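PDB 4ONY: extracellular solute-binding protein family 5 from Brucella melitensis, which probably serves as the periplasmic solute-binding component of an ABC transporter, delivering peptides or related solutes for import across the inner membrane. Local coordinates for residues T317-F322 / D481-L486; G312-T317 / D555-L560; F434-M439 / I461-H466. All coordinates share one frame; numbering follows the deposited sequence. Where two conformers were deposited one is given.

From the N terminus, strand 310-315 and the first two residues after it give contact 2 its segment 312-317; the same loop goes on to supply residues 317-322 of contact 1, the two sharing T317. Strands 435-440 and 462-467 follow, joined through helix 443-458, and their pairing in contact 3 closes the shortest loop. Residues 481-486 then return to 317-322 and close contact 1 around contact 3, while 555-560 closes contact 2 around both. The loops therefore nest without crossing. All three reach one mixed sheet, in which strand 484-489 lies between 310-315 and 435-440, an example of segments distant in sequence meeting in one sheet.

Contact 1: residues T317-F322 / D481-L486; sequences TRRPIF and DYDMIL
A salt-bridge network built on R319 joins the loop that follows strand 310-315 to the residues leading into strand 484-489. The guanidinium holds two carboxylates through different nitrogens: R319 NH1 donates to D483 OD1 at 2.9 Å, and R319 NH2 to D481 OD1 at 3.0 Å. Both acceptors lie close to the guanidinium plane, yet they are used differently. D481 OD1 is met on its anti side, whereas D483 OD1 is approached from above its carboxylate, whose plane stands 85° from that of the guanidinium. Between the two acids the peptide of Y482 passes over one guanidinium face, its carbonyl carbon 3.2 Å from R319 NH1. A bend at chi2 (-97°) turns R319 CD out of an extended course.

Beside this polar grip, I321 CD1 packs on the D483 carboxylate, 3.7 Å from D483 CG, and also sits over the centre of the F322 ring. The edge of that ring meets the backbone just before the strand, with F322 CE2 3.3 Å from D483 O, and F322 CZ touches the terminal methyl of M484. D483 OD2 accepts from E437 N, so one carboxylate links the loop to strand 435-440. Strand 484-489 itself runs between strands 310-315 and 435-440, and helix 470-478 packs against Y482 and I485.

Contact 2: residues G312-T317 / D555-L560; sequences GFVFNT and DYYVPL
F313 and V558 form a hydrogen-bonded antiparallel pair between strands 310-315 and 557-562, neighbours in the mixed six-stranded sheet. Their two backbone bonds differ: V558 N reaches F313 O at 2.7 Å, while F313 N meets V558 O at 3.0 Å with a more bent N-H...O angle of 139°. F315 N, at the end of its strand, is bonded to Y556 O, one residue ahead of the partner strand, carrying the pairing into the turn that follows helix 537-553.

Packing is tight on both sheet faces. On the face of V314 and Y557, the two side chains lie side by side and V314 CG2 stands over the centre of the Y557 ring, a CH-pi contact 3.6 Å from the centroid. V314 CG2, anti to its own carbonyl carbon and beside the backbone N, is the branch that covers the ring. The face of F313 and V558 continues in V558 CG2, 3.5 Å from F315 CE2. From beyond P559, L560 adds CD1 over one face of the F313 ring, toward its rim. Y452 of helix 443-458 also stacks on F313.

The looser, more solvent-accessible side lies at D555 and P559, both partly exposed. P559 contributes little beyond its backbone pairing with G312, and the D555 carboxylate turns to a salt bridge with R384. Even here the D555 backbone stays close: its carbonyl oxygen, D555 O, lies 3.1 Å from F315 CD2.

Contact 3: residues F434-M439 / I461-H466; sequences FAFEIM and IAVEIH
Residues 435-439 and 462-466 pair as the two parallel strands of a beta-alpha-beta unit whose connection is helix 443-458, with F434 and I461 just ahead of them; strand 462-467 is outermost in the sheet within this chain.

Backbone bonds alternate along the ladder: A462 N to F434 O, F436 N to A462 O, E464 N to F436 O, I438 N to E464 O, and H466 N to I438 O. The I438 bond is 2.8 Å from N to E464 O.

Apolar contacts gather on the face turned to helix 443-458. V463 CG2 lies over one face of the F436 ring, 4.2 Å from its centroid, and V463 CG1 meets I438 CD1 at 3.7 Å. Nearby, I461 CG2 touches F434 CD2 at 3.6 Å.

The other face is mixed: A435 CB and A462 CB touch at one end, and E437, E464 and H466 gather further along. E437 OE2 lies 3.6 Å from H466 CB, its carboxylate turned 18° from the imidazole plane. A water donates to both E437 OE2 and E464 OE1, oxygens 4.6 Å apart.

E437 OE1 forms a salt bridge with R476. This bridge and the shared water probably ease the repulsion between the two glutamates, letting like charges sit on neighbouring strands opposite the apolar face of F436, V463 and I438.

Contact 1: residues T317-F322 / D481-L486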
loop_
_atom_site.group_PDB
_atom_site.type_symbol
_atom_site.label_atom_id
_atom_site.label_comp_id
_atom_site.label_asym_id
_atom_site.label_seq_id
_atom_site.Cartn_x
_atom_site.Cartn_y
_atom_site.Cartn_z
ATOM N N THR A 317 6.674 14.501 18.905
ATOM C CA THR A 317 7.911 14.647 19.680
ATOM C C THR A 317 8.386 16.095 19.706
ATOM O O THR A 317 9.230 16.440 20.510
ATOM C CB THR A 317 9.087 13.731 19.209
ATOM O OG1 THR A 317 9.610 14.158 17.955
ATOM C CG2 THR A 317 8.674 12.262 19.140
ATOM N N ARG A 318 7.845 16.951 18.839
ATOM C CA ARG A 318 8.158 18.383 18.920
ATOM C C ARG A 318 7.635 19.015 20.219
ATOM O O ARG A 318 8.093 20.088 20.621
ATOM C CB ARG A 318 7.547 19.159 17.717
ATOM C CG ARG A 318 7.985 18.625 16.345
ATOM C CD ARG A 318 7.128 19.253 15.228
ATOM N NE ARG A 318 7.345 18.680 13.884
ATOM C CZ ARG A 318 6.776 17.587 13.427
ATOM N NH1 ARG A 318 6.001 16.845 14.210
ATOM N NH2 ARG A 318 7.042 17.168 12.202
ATOM N N ARG A 319 6.587 18.462 20.804
ATOM C CA ARG A 319 6.038 19.042 22.022
ATOM C C ARG A 319 6.877 18.585 23.215
ATOM O O ARG A 319 7.157 17.384 23.349
ATOM C CB ARG A 319 4.578 18.613 22.197
ATOM C CG ARG A 319 3.648 19.124 21.089
ATOM C CD ARG A 319 2.948 20.371 21.519
ATOM N NE ARG A 319 2.425 21.149 20.396
ATOM C CZ ARG A 319 1.145 21.235 20.052
ATOM N NH1 ARG A 319 0.173 20.586 20.727
ATOM N NH2 ARG A 319 0.824 22.020 19.031
ATOM N N PRO A 320 7.282 19.513 24.106
ATOM C CA PRO A 320 8.134 19.078 25.201
ATOM C C PRO A 320 7.573 17.872 26.017
ATOM O O PRO A 320 8.327 17.003 26.507
ATOM C CB PRO A 320 8.207 20.335 26.065
ATOM C CG PRO A 320 8.144 21.452 25.041
ATOM C CD PRO A 320 7.209 20.974 23.993
ATOM N N ILE A 321 6.265 17.812 26.192
ATOM C CA ILE A 321 5.683 16.687 26.934
ATOM C C ILE A 321 6.128 15.327 26.397
ATOM O O ILE A 321 6.135 14.358 27.145
ATOM C CB ILE A 321 4.140 16.691 26.914
ATOM C CG1 ILE A 321 3.630 16.802 25.488
ATOM C CG2 ILE A 321 3.615 17.818 27.793
ATOM C CD1 ILE A 321 2.137 16.626 25.369
ATOM N N PHE A 322 6.460 15.252 25.100
ATOM C CA PHE A 322 6.746 13.978 24.441
ATOM C C PHE A 322 8.162 13.933 23.837
ATOM O O PHE A 322 8.453 13.070 23.012
ATOM C CB PHE A 322 5.734 13.712 23.327
ATOM C CG PHE A 322 4.305 13.414 23.780
ATOM C CD1 PHE A 322 4.026 12.749 24.971
ATOM C CD2 PHE A 322 3.268 13.677 22.932
ATOM C CE1 PHE A 322 2.730 12.453 25.350
ATOM C CE2 PHE A 322 1.963 13.377 23.281
ATOM C CZ PHE A 322 1.701 12.758 24.496
ATOM N N ASP A 481 0.085 20.820 14.592
ATOM C CA ASP A 481 -0.566 21.440 15.760
ATOM C C ASP A 481 -1.409 20.413 16.581
ATOM O O ASP A 481 -2.621 20.390 16.470
ATOM C CB ASP A 481 -1.397 22.646 15.336
ATOM C CG ASP A 481 -2.029 23.338 16.513
ATOM O OD1 ASP A 481 -1.642 23.046 17.676
ATOM O OD2 ASP A 481 -2.909 24.157 16.263
ATOM N N TYR A 482 -0.733 19.513 17.293
ATOM C CA TYR A 482 -1.372 18.475 18.092
ATOM C C TYR A 482 -0.330 17.860 19.065
ATOM O O TYR A 482 0.879 17.957 18.824
ATOM C CB TYR A 482 -1.979 17.366 17.204
ATOM C CG TYR A 482 -0.980 16.815 16.206
ATOM C CD1 TYR A 482 -0.075 15.827 16.566
ATOM C CD2 TYR A 482 -0.937 17.304 14.901
ATOM C CE1 TYR A 482 0.861 15.342 15.657
ATOM C CE2 TYR A 482 -0.009 16.833 13.997
ATOM C CZ TYR A 482 0.895 15.848 14.384
ATOM O OH TYR A 482 1.824 15.425 13.485
ATOM N N ASP A 483 -0.818 17.235 20.131
ATOM C CA ASP A 483 -0.009 16.432 21.024
ATOM C C ASP A 483 0.072 15.016 20.458
ATOM O O ASP A 483 1.164 14.477 20.251
ATOM C CB ASP A 483 -0.616 16.382 22.440
ATOM C CG ASP A 483 -0.593 17.724 23.137
ATOM O OD1 ASP A 483 0.296 18.549 22.806
ATOM O OD2 ASP A 483 -1.462 17.951 24.000
ATOM N N MET A 484 -1.090 14.423 20.221
ATOM C CA MET A 484 -1.194 13.036 19.771
ATOM C C MET A 484 -2.360 12.923 18.790
ATOM O O MET A 484 -3.403 13.658 18.956
ATOM C CB MET A 484 -1.425 12.121 20.979
ATOM C CG MET A 484 -1.598 10.650 20.620
ATOM S SD MET A 484 -1.738 9.535 22.037
ATOM C CE MET A 484 -0.046 9.487 22.608
ATOM N N ILE A 485 -2.197 12.063 17.779
ATOM C CA ILE A 485 -3.249 11.713 16.824
ATOM C C ILE A 485 -3.204 10.209 16.588
ATOM O O ILE A 485 -2.280 9.540 17.056
ATOM C CB ILE A 485 -3.032 12.398 15.416
ATOM C CG1 ILE A 485 -1.633 12.095 14.863
ATOM C CG2 ILE A 485 -3.239 13.924 15.505
ATOM C CD1 ILE A 485 -1.325 12.663 13.479
ATOM N N LEU A 486 -4.150 9.698 15.803
ATOM C CA LEU A 486 -4.023 8.381 15.196
ATOM C C LEU A 486 -3.406 8.576 13.799
ATOM O O LEU A 486 -3.812 9.481 13.046
ATOM C CB LEU A 486 -5.380 7.670 15.104
ATOM C CG LEU A 486 -6.044 7.125 16.378
ATOM C CD1 LEU A 486 -6.923 8.177 17.010
ATOM C CD2 LEU A 486 -6.930 5.951 16.058
#

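Contact 2: residues G312-T317 / D555-L560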
loop_
_atom_site.group_PDB
_atom_site.type_symbol
_atom_site.label_atom_id
_atom_site.label_comp_id
_atom_site.label_asym_id
_atom_site.label_seq_id
_atom_site.Cartn_x
_atom_site.Cartn_y
_atom_site.Cartn_z
ATOM N N GLY A 312 -1.493 3.496 14.394
ATOM C CA GLY A 312 -0.989 3.722 15.744
ATOM C C GLY A 312 -1.334 5.071 16.286
ATOM O O GLY A 312 -1.705 5.972 15.507
ATOM N N PHE A 313 -1.184 5.247 17.613
ATOM C CA PHE A 313 -1.194 6.585 18.175
ATOM C C PHE A 313 0.170 7.162 17.908
ATOM O O PHE A 313 1.171 6.451 18.012
ATOM C CB PHE A 313 -1.469 6.585 19.663
ATOM C CG PHE A 313 -2.844 6.172 20.040
ATOM C CD1 PHE A 313 -3.918 7.030 19.851
ATOM C CD2 PHE A 313 -3.077 4.948 20.650
ATOM C CE1 PHE A 313 -5.195 6.682 20.241
ATOM C CE2 PHE A 313 -4.377 4.602 21.066
ATOM C CZ PHE A 313 -5.433 5.478 20.857
ATOM N N VAL A 314 0.217 8.415 17.492
ATOM C CA VAL A 314 1.431 9.102 17.138
ATOM C C VAL A 314 1.747 10.180 18.138
ATOM O O VAL A 314 0.917 11.029 18.418
ATOM C CB VAL A 314 1.350 9.741 15.741
ATOM C CG1 VAL A 314 2.696 10.335 15.374
ATOM C CG2 VAL A 314 1.041 8.683 14.678
ATOM N N PHE A 315 2.931 10.132 18.723
ATOM C CA PHE A 315 3.401 11.172 19.626
ATOM C C PHE A 315 4.023 12.296 18.802
ATOM O O PHE A 315 4.955 12.045 18.026
ATOM C CB PHE A 315 4.529 10.656 20.536
ATOM C CG PHE A 315 4.122 9.547 21.507
ATOM C CD1 PHE A 315 3.485 9.861 22.710
ATOM C CD2 PHE A 315 4.464 8.245 21.239
ATOM C CE1 PHE A 315 3.139 8.865 23.628
ATOM C CE2 PHE A 315 4.113 7.228 22.134
ATOM C CZ PHE A 315 3.450 7.552 23.328
ATOM N N ASN A 316 3.562 13.534 18.993
ATOM C CA ASN A 316 4.302 14.683 18.440
ATOM C C ASN A 316 5.516 15.034 19.298
ATOM O O ASN A 316 5.417 15.801 20.251
ATOM C CB ASN A 316 3.425 15.925 18.282
ATOM C CG ASN A 316 4.114 17.038 17.513
ATOM O OD1 ASN A 316 5.264 16.909 17.096
ATOM N ND2 ASN A 316 3.406 18.172 17.350
ATOM N N THR A 317 6.674 14.501 18.905
ATOM C CA THR A 317 7.911 14.647 19.680
ATOM C C THR A 317 8.386 16.095 19.706
ATOM O O THR A 317 9.230 16.440 20.510
ATOM C CB THR A 317 9.087 13.731 19.209
ATOM O OG1 THR A 317 9.610 14.158 17.955
ATOM C CG2 THR A 317 8.674 12.262 19.140
ATOM N N ASP A 555 9.861 4.721 20.086
ATOM C CA ASP A 555 8.460 4.875 20.502
ATOM C C ASP A 555 7.817 6.160 19.915
ATOM O O ASP A 555 7.264 7.017 20.629
ATOM C CB ASP A 555 8.333 4.801 22.024
ATOM C CG ASP A 555 8.648 3.423 22.545
ATOM O OD1 ASP A 555 7.725 2.556 22.542
ATOM O OD2 ASP A 555 9.810 3.201 22.944
ATOM N N TYR A 556 7.869 6.257 18.584
ATOM C CA TYR A 556 7.225 7.350 17.889
ATOM C C TYR A 556 5.740 7.099 17.697
ATOM O O TYR A 556 4.971 8.040 17.700
ATOM C CB TYR A 556 7.914 7.579 16.547
ATOM C CG TYR A 556 9.393 7.924 16.682
ATOM C CD1 TYR A 556 9.783 9.073 17.330
ATOM C CD2 TYR A 556 10.364 7.117 16.173
ATOM C CE1 TYR A 556 11.103 9.416 17.472
ATOM C CE2 TYR A 556 11.692 7.452 16.275
ATOM C CZ TYR A 556 12.074 8.598 16.912
ATOM O OH TYR A 556 13.416 8.895 17.045
ATOM N N TYR A 557 5.373 5.824 17.532
ATOM C CA TYR A 557 4.015 5.347 17.460
ATOM C C TYR A 557 3.763 4.403 18.627
ATOM O O TYR A 557 4.697 3.753 19.126
ATOM C CB TYR A 557 3.769 4.573 16.167
ATOM C CG TYR A 557 3.551 5.389 14.899
ATOM C CD1 TYR A 557 4.411 6.393 14.536
ATOM C CD2 TYR A 557 2.488 5.131 14.062
ATOM C CE1 TYR A 557 4.227 7.096 13.357
ATOM C CE2 TYR A 557 2.300 5.845 12.906
ATOM C CZ TYR A 557 3.172 6.817 12.563
ATOM O OH TYR A 557 2.997 7.540 11.436
ATOM N N VAL A 558 2.516 4.347 19.098
ATOM C CA VAL A 558 2.030 3.236 19.910
ATOM C C VAL A 558 1.295 2.372 18.878
ATOM O O VAL A 558 0.217 2.726 18.421
ATOM C CB VAL A 558 1.023 3.662 20.971
ATOM C CG1 VAL A 558 0.595 2.472 21.811
ATOM C CG2 VAL A 558 1.604 4.785 21.845
ATOM N N PRO A 559 1.902 1.264 18.475
ATOM C CA PRO A 559 1.317 0.481 17.387
ATOM C C PRO A 559 0.010 -0.178 17.857
ATOM O O PRO A 559 -0.062 -0.710 18.978
ATOM C CB PRO A 559 2.427 -0.519 17.069
ATOM C CG PRO A 559 3.132 -0.746 18.380
ATOM C CD PRO A 559 3.077 0.605 19.082
ATOM N N LEU A 560 -1.015 -0.176 17.000
ATOM C CA LEU A 560 -2.321 -0.680 17.386
ATOM C C LEU A 560 -2.533 -2.071 16.820
ATOM O O LEU A 560 -1.997 -3.024 17.386
ATOM C CB LEU A 560 -3.408 0.324 16.987
ATOM C CG LEU A 560 -3.390 1.618 17.809
ATOM C CD1 LEU A 560 -4.383 2.685 17.329
ATOM C CD2 LEU A 560 -3.618 1.307 19.274
#

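Contact 3: residues F434-M439 / I461-H466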
loop_
_atom_site.group_PDB
_atom_site.type_symbol
_atom_site.label_atom_id
_atom_site.label_comp_id
_atom_site.label_asym_id
_atom_site.label_seq_id
_atom_site.Cartn_x
_atom_site.Cartn_y
_atom_site.Cartn_z
ATOM N N PHE A 434 0.556 16.012 34.545
ATOM C CA PHE A 434 0.799 15.569 33.167
ATOM C C PHE A 434 -0.543 15.445 32.449
ATOM O O PHE A 434 -1.437 14.723 32.902
ATOM C CB PHE A 434 1.555 14.236 33.131
ATOM C CG PHE A 434 2.104 13.892 31.773
ATOM C CD1 PHE A 434 2.931 14.773 31.112
ATOM C CD2 PHE A 434 1.825 12.699 31.165
ATOM C CE1 PHE A 434 3.471 14.482 29.845
ATOM C CE2 PHE A 434 2.360 12.375 29.927
ATOM C CZ PHE A 434 3.181 13.262 29.245
ATOM N N ALA A 435 -0.663 16.134 31.333
ATOM C CA ALA A 435 -1.885 16.192 30.581
ATOM C C ALA A 435 -1.585 16.413 29.100
ATOM O O ALA A 435 -0.611 17.064 28.770
ATOM C CB ALA A 435 -2.727 17.325 31.100
ATOM N N PHE A 436 -2.420 15.858 28.226
ATOM C CA PHE A 436 -2.276 16.096 26.827
ATOM C C PHE A 436 -3.569 15.831 26.091
ATOM O O PHE A 436 -4.540 15.327 26.680
ATOM C CB PHE A 436 -1.133 15.279 26.220
ATOM C CG PHE A 436 -1.320 13.788 26.243
ATOM C CD1 PHE A 436 -1.856 13.129 25.137
ATOM C CD2 PHE A 436 -0.822 13.024 27.293
ATOM C CE1 PHE A 436 -1.959 11.755 25.120
ATOM C CE2 PHE A 436 -0.895 11.646 27.274
ATOM C CZ PHE A 436 -1.484 11.011 26.188
ATOM N N GLU A 437 -3.599 16.231 24.831
ATOM C CA GLU A 437 -4.781 16.084 23.987
ATOM C C GLU A 437 -4.589 15.031 22.890
ATOM O O GLU A 437 -3.561 15.020 22.186
ATOM C CB GLU A 437 -5.092 17.433 23.307
ATOM C CG GLU A 437 -6.267 17.431 22.346
ATOM C CD GLU A 437 -6.355 18.731 21.611
ATOM O OE1 GLU A 437 -5.720 18.903 20.571
ATOM O OE2 GLU A 437 -7.111 19.609 22.048
ATOM N N ILE A 438 -5.585 14.189 22.690
ATOM C CA ILE A 438 -5.643 13.347 21.490
ATOM C C ILE A 438 -6.659 13.950 20.503
ATOM O O ILE A 438 -7.873 14.023 20.821
ATOM C CB ILE A 438 -6.033 11.902 21.808
ATOM C CG1 ILE A 438 -5.051 11.290 22.825
ATOM C CG2 ILE A 438 -6.024 11.070 20.533
ATOM C CD1 ILE A 438 -5.424 9.895 23.284
ATOM N N MET A 439 -6.179 14.404 19.345
ATOM C CA MET A 439 -7.047 14.947 18.313
ATOM C C MET A 439 -7.534 13.769 17.457
ATOM O O MET A 439 -6.713 13.020 16.838
ATOM C CB MET A 439 -6.326 15.971 17.448
ATOM C CG MET A 439 -7.226 16.654 16.402
ATOM S SD MET A 439 -6.460 18.017 15.451
ATOM C CE MET A 439 -5.153 17.094 14.527
ATOM N N ILE A 461 -2.723 10.382 34.709
ATOM C CA ILE A 461 -2.524 11.233 33.538
ATOM C C ILE A 461 -3.872 11.726 32.951
ATOM O O ILE A 461 -4.751 10.928 32.694
ATOM C CB ILE A 461 -1.755 10.478 32.453
ATOM C CG1 ILE A 461 -0.455 9.956 33.041
ATOM C CG2 ILE A 461 -1.521 11.376 31.231
ATOM C CD1 ILE A 461 0.282 9.033 32.120
ATOM N N ALA A 462 -4.016 13.026 32.752
ATOM C CA ALA A 462 -5.249 13.576 32.256
ATOM C C ALA A 462 -5.165 13.702 30.706
ATOM O O ALA A 462 -4.280 14.348 30.163
ATOM C CB ALA A 462 -5.497 14.926 32.900
ATOM N N VAL A 463 -6.090 13.098 30.009
ATOM C CA VAL A 463 -6.098 13.140 28.569
ATOM C C VAL A 463 -7.370 13.716 28.044
ATOM O O VAL A 463 -8.413 13.275 28.436
ATOM C CB VAL A 463 -5.975 11.702 28.028
ATOM C CG1 VAL A 463 -6.022 11.683 26.516
ATOM C CG2 VAL A 463 -4.698 11.071 28.522
ATOM N N GLU A 464 -7.292 14.716 27.170
ATOM C CA GLU A 464 -8.470 15.319 26.546
ATOM C C GLU A 464 -8.660 14.739 25.146
ATOM O O GLU A 464 -7.700 14.634 24.392
ATOM C CB GLU A 464 -8.279 16.837 26.462
ATOM C CG GLU A 464 -8.006 17.504 27.825
ATOM C CD GLU A 464 -7.362 18.864 27.698
ATOM O OE1 GLU A 464 -6.979 19.346 26.594
ATOM O OE2 GLU A 464 -7.192 19.473 28.754
ATOM N N ILE A 465 -9.854 14.291 24.822
ATOM C CA ILE A 465 -10.116 13.806 23.481
ATOM C C ILE A 465 -10.888 14.873 22.757
ATOM O O ILE A 465 -11.963 15.255 23.186
ATOM C CB ILE A 465 -10.859 12.466 23.498
ATOM C CG1 ILE A 465 -9.949 11.405 24.151
ATOM C CG2 ILE A 465 -11.185 12.026 22.080
ATOM C CD1 ILE A 465 -10.666 10.164 24.575
ATOM N N HIS A 466 -10.359 15.368 21.654
ATOM C CA HIS A 466 -10.983 16.471 20.965
ATOM C C HIS A 466 -11.237 16.076 19.505
ATOM O O HIS A 466 -10.275 15.881 18.747
ATOM C CB HIS A 466 -10.001 17.634 21.051
ATOM C CG HIS A 466 -10.541 18.909 20.491
ATOM N ND1 HIS A 466 -9.946 19.573 19.435
ATOM C CD2 HIS A 466 -11.652 19.610 20.795
ATOM C CE1 HIS A 466 -10.671 20.627 19.114
ATOM N NE2 HIS A 466 -11.700 20.680 19.935
HETATM O O HOH W 1 -8.281 19.802 24.290
#